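PDB 6MC8: DNA repair protein PprA from Deinococcus deserti, which binds DNA and takes part in the repair of radiation-induced DNA damage and in genome segregation, forming dimers and filaments. Local coordinates for residues L73-H77 and Q88-R92; E41-A46 and P253-V259; A208-I212 and M233-L237. The protein carries 2 engineered substitutions. All coordinates share one frame; numbering follows the deposited sequence.

Contact 1: L73-H77 and Q88-R92; sequences LRLAH and QHSAR
R74 and H77, on one side of helix 62-80, meet H89 at the start of strand 89-95, an alpha/beta packing of a helix against an outer strand of the three-stranded antiparallel sheet. The axes of segments 73-77 and 89-92 run at 141°, roughly antiparallel. The carbonyl of H89 is gripped by the guanidinium of R74: NE donates to H89 O over 2.8 Å, lying in the carbonyl plane with a C=O...N angle of 157°, while NH2 adds a weak second bond to the same O at 3.2 Å. An extended chain from CG to NE brings the guanidinium to this oxygen. Beside it, Q88 runs in the same direction, its NE2 3.6 Å from R74 NH2 without bonding; Q88 N is taken by D108 OD1. The imidazoles of H77 and H89 stack face to face, centroids 3.9 Å apart and planes tilted by 10°. The H89 ring is fixed by its NE2, which bonds L84 O, and the H77 ring meets W80 and Y126 edge to face. Further along, T70 OG1 takes the hydrogen bond of A91 N, and strand 100-107 pairs with S90 through L106. L73 closes the contact with its methyl CD2, 3.5 Å from S90 O and 3.9 Å from H89 CB.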
# COMPACT_ATOMS: atom_id res chain seq x y z
N LEU A 73 -1.40 1.06 26.71
CA LEU A 73 -1.61 2.41 26.20
C LEU A 73 -2.23 2.39 24.81
O LEU A 73 -3.07 3.24 24.49
CB LEU A 73 -0.29 3.18 26.19
CG LEU A 73 -0.28 4.62 25.70
CD1 LEU A 73 -1.03 5.55 26.64
CD2 LEU A 73 1.14 5.09 25.50
N ARG A 74 -1.83 1.44 23.97
CA ARG A 74 -2.39 1.35 22.63
C ARG A 74 -3.82 0.81 22.66
O ARG A 74 -4.65 1.19 21.83
CB ARG A 74 -1.50 0.48 21.75
CG ARG A 74 -0.18 1.12 21.38
CD ARG A 74 0.72 0.16 20.65
NE ARG A 74 2.01 0.77 20.33
CZ ARG A 74 3.05 0.12 19.85
NH1 ARG A 74 2.98 -1.18 19.63
NH2 ARG A 74 4.18 0.77 19.60
N LEU A 75 -4.13 -0.06 23.62
CA LEU A 75 -5.49 -0.54 23.76
C LEU A 75 -6.39 0.55 24.33
O LEU A 75 -7.58 0.63 23.99
CB LEU A 75 -5.53 -1.80 24.63
CG LEU A 75 -6.89 -2.47 24.80
CD1 LEU A 75 -7.45 -2.88 23.44
CD2 LEU A 75 -6.80 -3.67 25.71
N ALA A 76 -5.84 1.41 25.18
CA ALA A 76 -6.62 2.52 25.72
C ALA A 76 -6.89 3.57 24.66
O ALA A 76 -7.96 4.19 24.65
CB ALA A 76 -5.90 3.13 26.92
N HIS A 77 -5.94 3.79 23.74
CA HIS A 77 -6.16 4.76 22.68
C HIS A 77 -7.11 4.24 21.61
O HIS A 77 -7.73 5.03 20.89
CB HIS A 77 -4.84 5.20 22.05
CG HIS A 77 -4.14 6.27 22.81
ND1 HIS A 77 -4.61 7.56 22.86
CD2 HIS A 77 -2.99 6.26 23.52
CE1 HIS A 77 -3.80 8.30 23.59
NE2 HIS A 77 -2.80 7.53 24.00
N GLN A 88 2.20 6.72 16.57
CA GLN A 88 2.67 5.53 17.27
C GLN A 88 2.86 5.86 18.75
O GLN A 88 3.60 6.78 19.10
CB GLN A 88 3.98 5.03 16.66
CG GLN A 88 4.52 3.76 17.29
CD GLN A 88 5.72 3.21 16.55
OE1 GLN A 88 6.16 3.77 15.55
NE2 GLN A 88 6.26 2.10 17.04
N HIS A 89 2.17 5.10 19.60
CA HIS A 89 2.15 5.35 21.03
C HIS A 89 3.02 4.34 21.75
O HIS A 89 3.02 3.16 21.42
CB HIS A 89 0.72 5.26 21.58
CG HIS A 89 -0.23 6.25 20.97
ND1 HIS A 89 -0.23 7.58 21.31
CD2 HIS A 89 -1.22 6.09 20.06
CE1 HIS A 89 -1.17 8.21 20.63
NE2 HIS A 89 -1.78 7.32 19.86
N SER A 90 3.73 4.82 22.76
CA SER A 90 4.62 3.97 23.59
C SER A 90 4.82 4.55 24.98
O SER A 90 4.56 5.70 25.18
CB SER A 90 5.92 3.68 22.97
OG SER A 90 6.60 4.85 22.71
N ALA A 91 5.23 3.71 25.90
CA ALA A 91 5.51 4.18 27.27
C ALA A 91 6.87 3.67 27.69
O ALA A 91 7.34 2.67 27.15
CB ALA A 91 4.44 3.73 28.20
N ARG A 92 7.53 4.45 28.54
CA ARG A 92 8.80 4.06 29.12
C ARG A 92 8.82 4.43 30.59
O ARG A 92 8.16 5.38 31.02
CB ARG A 92 9.99 4.70 28.40
CG ARG A 92 10.26 4.12 27.03
CD ARG A 92 11.39 4.82 26.31
NE ARG A 92 11.55 4.29 24.96
CZ ARG A 92 12.38 4.79 24.05
NH1 ARG A 92 13.13 5.84 24.34
NH2 ARG A 92 12.46 4.23 22.85

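Contact 2: E41-A46 and P253-V259; sequences ELVATA and PEAHFAV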
# COMPACT_ATOMS: atom_id res chain seq x y z
N GLU A 41 -4.94 3.28 36.87
CA GLU A 41 -6.14 4.08 37.03
C GLU A 41 -6.46 4.85 35.76
O GLU A 41 -7.63 5.16 35.49
CB GLU A 41 -5.95 5.02 38.22
CG GLU A 41 -5.90 4.27 39.54
CD GLU A 41 -5.25 5.07 40.65
OE1 GLU A 41 -4.74 6.17 40.36
OE2 GLU A 41 -5.24 4.59 41.80
N LEU A 42 -5.44 5.16 34.96
CA LEU A 42 -5.66 5.84 33.69
C LEU A 42 -6.30 4.92 32.66
O LEU A 42 -7.30 5.28 32.02
CB LEU A 42 -4.34 6.40 33.16
CG LEU A 42 -4.43 7.11 31.82
CD1 LEU A 42 -5.33 8.32 31.94
CD2 LEU A 42 -3.06 7.52 31.34
N VAL A 43 -5.76 3.71 32.49
CA VAL A 43 -6.27 2.81 31.48
C VAL A 43 -7.52 2.06 31.92
O VAL A 43 -8.16 1.40 31.10
CB VAL A 43 -5.19 1.80 31.03
CG1 VAL A 43 -4.03 2.54 30.39
CG2 VAL A 43 -4.72 0.95 32.19
N ALA A 44 -7.90 2.18 33.20
CA ALA A 44 -9.19 1.64 33.63
C ALA A 44 -10.35 2.49 33.17
O ALA A 44 -11.49 2.02 33.17
CB ALA A 44 -9.22 1.49 35.15
N THR A 45 -10.09 3.74 32.76
CA THR A 45 -11.12 4.54 32.11
C THR A 45 -11.43 4.03 30.71
O THR A 45 -12.48 4.37 30.16
CB THR A 45 -10.69 6.00 32.04
OG1 THR A 45 -9.52 6.12 31.22
CG2 THR A 45 -10.38 6.53 33.42
N ALA A 46 -10.54 3.23 30.12
CA ALA A 46 -10.82 2.53 28.88
C ALA A 46 -11.24 1.09 29.10
O ALA A 46 -11.34 0.34 28.14
CB ALA A 46 -9.60 2.58 27.96
N PRO A 253 -8.81 10.56 36.41
CA PRO A 253 -8.79 10.42 34.95
C PRO A 253 -10.15 10.20 34.34
O PRO A 253 -10.31 10.36 33.13
CB PRO A 253 -7.87 9.22 34.72
CG PRO A 253 -7.97 8.44 35.97
CD PRO A 253 -8.13 9.43 37.07
N GLU A 254 -11.14 9.85 35.16
CA GLU A 254 -12.52 9.72 34.70
C GLU A 254 -13.12 11.06 34.30
O GLU A 254 -14.09 11.10 33.54
CB GLU A 254 -13.34 9.07 35.81
CG GLU A 254 -13.10 7.58 36.01
CD GLU A 254 -11.92 7.27 36.91
OE1 GLU A 254 -11.33 8.21 37.46
OE2 GLU A 254 -11.58 6.09 37.05
N ALA A 255 -12.57 12.17 34.79
CA ALA A 255 -13.04 13.48 34.37
C ALA A 255 -12.38 13.98 33.09
O ALA A 255 -12.71 15.07 32.63
CB ALA A 255 -12.81 14.50 35.47
N HIS A 256 -11.44 13.22 32.53
CA HIS A 256 -10.64 13.70 31.41
C HIS A 256 -10.48 12.67 30.30
O HIS A 256 -9.87 12.99 29.27
CB HIS A 256 -9.26 14.13 31.91
CG HIS A 256 -9.33 15.16 32.99
ND1 HIS A 256 -9.65 16.48 32.75
CD2 HIS A 256 -9.18 15.05 34.33
CE1 HIS A 256 -9.67 17.14 33.89
NE2 HIS A 256 -9.39 16.29 34.87
N PHE A 257 -11.03 11.47 30.46
CA PHE A 257 -10.92 10.41 29.47
C PHE A 257 -12.23 9.63 29.45
O PHE A 257 -12.77 9.28 30.50
CB PHE A 257 -9.75 9.48 29.78
CG PHE A 257 -8.41 10.08 29.52
CD1 PHE A 257 -7.85 10.00 28.26
CD2 PHE A 257 -7.71 10.74 30.51
CE1 PHE A 257 -6.62 10.55 28.00
CE2 PHE A 257 -6.48 11.30 30.26
CZ PHE A 257 -5.93 11.20 29.00
N ALA A 258 -12.73 9.37 28.25
CA ALA A 258 -13.95 8.60 28.07
C ALA A 258 -13.77 7.62 26.93
O ALA A 258 -12.92 7.81 26.05
CB ALA A 258 -15.15 9.51 27.81
N VAL A 259 -14.57 6.56 26.95
CA VAL A 259 -14.59 5.57 25.88
C VAL A 259 -15.51 6.05 24.77
O VAL A 259 -16.69 6.32 25.01
CB VAL A 259 -15.03 4.20 26.41
CG1 VAL A 259 -15.26 3.23 25.26
CG2 VAL A 259 -13.99 3.64 27.32
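The F257 ring takes L42 on one face: CD1 makes a CH-pi contact 4.0 Å from the ring centroid and 29° off its normal. Here segment 41-46, which begins in helix 35-43, packs on the 3-10 segment 253-255 and the irregular chain leading to strand 261-267. At the ring edge, in plane, lies P253 O of the same loop, and T45 OG1 approaches obliquely, 3.7 Å from F257 CB. W80 also meets this ring, the two planes at about 35°. L42 reaches F257 with CG anti to its backbone N (chi1 179°), and the same CD1 touches P253 CB. T45 is the buried centre. Its OG1 bonds back to L42 O almost in line with the carbonyl, and that oxygen also accepts from T45 N; OG1 is bonded to W80 NE1 as well. These bonds fix the rotation of T45, so that CG2 faces the peptide between P253 and E254, 3.8 Å from E254 N. R298 of helix 274-304 lies against T45 and forms a long, weak ion pair with E254. P253 CG sits 3.3 Å from E41 O, and V259 CG2 lies equally near T45 O, 3.3 Å away, while touching A46 CA.

Contact 3: A208-I212 and M233-L237; sequences AWKVI and MLGAL. Engineered in segment 208-212: K210 (natural residue Asp).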
# COMPACT_ATOMS: atom_id res chain seq x y z
N ALA A 208 -24.83 10.82 35.91
CA ALA A 208 -25.59 11.67 36.82
C ALA A 208 -27.09 11.44 36.65
O ALA A 208 -27.84 11.48 37.63
CB ALA A 208 -25.24 13.13 36.59
N TRP A 209 -27.54 11.19 35.42
CA TRP A 209 -28.95 10.86 35.18
C TRP A 209 -29.32 9.53 35.81
O TRP A 209 -30.45 9.35 36.27
CB TRP A 209 -29.24 10.86 33.68
CG TRP A 209 -30.62 10.34 33.31
CD1 TRP A 209 -30.90 9.13 32.76
CD2 TRP A 209 -31.87 11.01 33.48
NE1 TRP A 209 -32.26 9.01 32.56
CE2 TRP A 209 -32.87 10.15 33.00
CE3 TRP A 209 -32.25 12.26 33.98
CZ2 TRP A 209 -34.23 10.50 33.00
CZ3 TRP A 209 -33.59 12.60 33.99
CH2 TRP A 209 -34.56 11.72 33.51
N LYS A 210 -28.38 8.58 35.86
CA LYS A 210 -28.67 7.27 36.43
C LYS A 210 -28.82 7.35 37.94
O LYS A 210 -29.66 6.66 38.53
CB LYS A 210 -27.57 6.28 36.04
CG LYS A 210 -27.83 4.87 36.51
CD LYS A 210 -26.73 3.91 36.10
CE LYS A 210 -27.06 2.51 36.58
NZ LYS A 210 -27.03 2.43 38.06
N VAL A 211 -28.03 8.20 38.60
CA VAL A 211 -28.11 8.33 40.05
C VAL A 211 -29.39 9.07 40.44
O VAL A 211 -30.09 8.68 41.38
CB VAL A 211 -26.86 9.03 40.60
CG1 VAL A 211 -26.97 9.26 42.09
CG2 VAL A 211 -25.63 8.22 40.30
N ILE A 212 -29.73 10.12 39.69
CA ILE A 212 -30.88 10.96 40.02
C ILE A 212 -32.19 10.21 39.79
O ILE A 212 -33.12 10.30 40.60
CB ILE A 212 -30.81 12.28 39.22
CG1 ILE A 212 -29.66 13.13 39.74
CG2 ILE A 212 -32.10 13.07 39.29
CD1 ILE A 212 -29.33 14.31 38.87
N MET A 233 -26.54 18.45 35.09
CA MET A 233 -26.79 17.23 35.90
C MET A 233 -25.64 16.87 36.83
O MET A 233 -25.93 16.36 37.88
CB MET A 233 -27.12 16.04 35.02
CG MET A 233 -28.25 16.32 34.14
SD MET A 233 -29.11 14.82 33.86
CE MET A 233 -29.98 14.69 35.42
N LEU A 234 -24.41 17.02 36.38
CA LEU A 234 -23.27 16.70 37.23
C LEU A 234 -23.17 17.69 38.38
O LEU A 234 -22.98 17.29 39.54
CB LEU A 234 -21.99 16.69 36.41
CG LEU A 234 -20.69 16.36 37.15
CD1 LEU A 234 -20.75 14.95 37.70
CD2 LEU A 234 -19.50 16.53 36.24
N GLY A 235 -23.31 18.98 38.09
CA GLY A 235 -23.19 19.98 39.14
C GLY A 235 -24.35 19.97 40.11
O GLY A 235 -24.21 20.41 41.26
N ALA A 236 -25.50 19.48 39.68
CA ALA A 236 -26.61 19.29 40.60
C ALA A 236 -26.36 18.10 41.51
O ALA A 236 -26.68 18.14 42.71
CB ALA A 236 -27.92 19.12 39.83
N LEU A 237 -25.78 17.03 40.97
CA LEU A 237 -25.49 15.85 41.77
C LEU A 237 -24.29 16.09 42.68
O LEU A 237 -24.22 15.55 43.79
CB LEU A 237 -25.25 14.65 40.86
CG LEU A 237 -25.06 13.29 41.52
CD1 LEU A 237 -26.27 12.95 42.35
CD2 LEU A 237 -24.83 12.24 40.46
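M233 and A208 meet across two consecutive helices, 200-213 and 218-237, whose facing segments cross at 47° with axes 9.5 Å apart at closest approach. It is apolar helix-helix packing, built from methyl groups, one thioether and the edge of an indole. The M233 side chain carries the half of the contact that faces W209 and I212. Its CB rests on A208 CB at 3.8 Å. From there CG lies anti to the carbonyl carbon, and bends at the next two torsions (chi3 77°) carry the chain across toward the first helix. SD comes 4.0 Å from W209 CB and makes an oblique Met-aromatic contact, 5.4 Å from the centroid of the six-membered ring. The tip, CE, ends in a notch between two residues: it meets W209 CE3 at the edge of the indole, in the ring plane, at 3.6 Å, and I212 CD1 at 3.5 Å. An alanine at this position would lack everything beyond CB, and would probably open a gap between W209 and I212, depriving the indole of the methyl at its edge and of the nearby sulfur. A208 CB also lies 3.5 Å from M233 O. One turn on, L237 divides its methyls: CD2 covers A208 CA and V211 CB, while CD1 lies 3.8 Å from V211 CG1, the two side chains crossing at about a right angle. Helix 218-237 is kinked at M233 and L234, where the backbone N atoms have no bond to the preceding turn. From before that kink, M225 touches I212 and S228 touches M233. The long helix 274-304 packs against both helices, with A300 on V211 and L303 on L234 and L237, so the pair of helices sits against its C-terminal part.

How the contacts relate
Contacts 1 and 2 are neighbours, with centres 14 Å apart, and they touch: A76 of helix 62-80 packs on V43 and A46 of segment 41-46. W80 of the same helix 62-80 serves both, meeting H77 in contact 1 and F257 in contact 2. Contact 3 lies about 19 Å from contact 2 and 32 Å from contact 1, centre to centre, across the middle of the chain from contact 1. Helix 274-304 links contacts 2 and 3, touching both. Along the sequence, contact 2 brackets the other two, and contact 1 closes before contact 3 opens. Contact 2 thus ties the first modelled helix to the late loop 253-259, while contacts 1 and 3 join elements close in sequence.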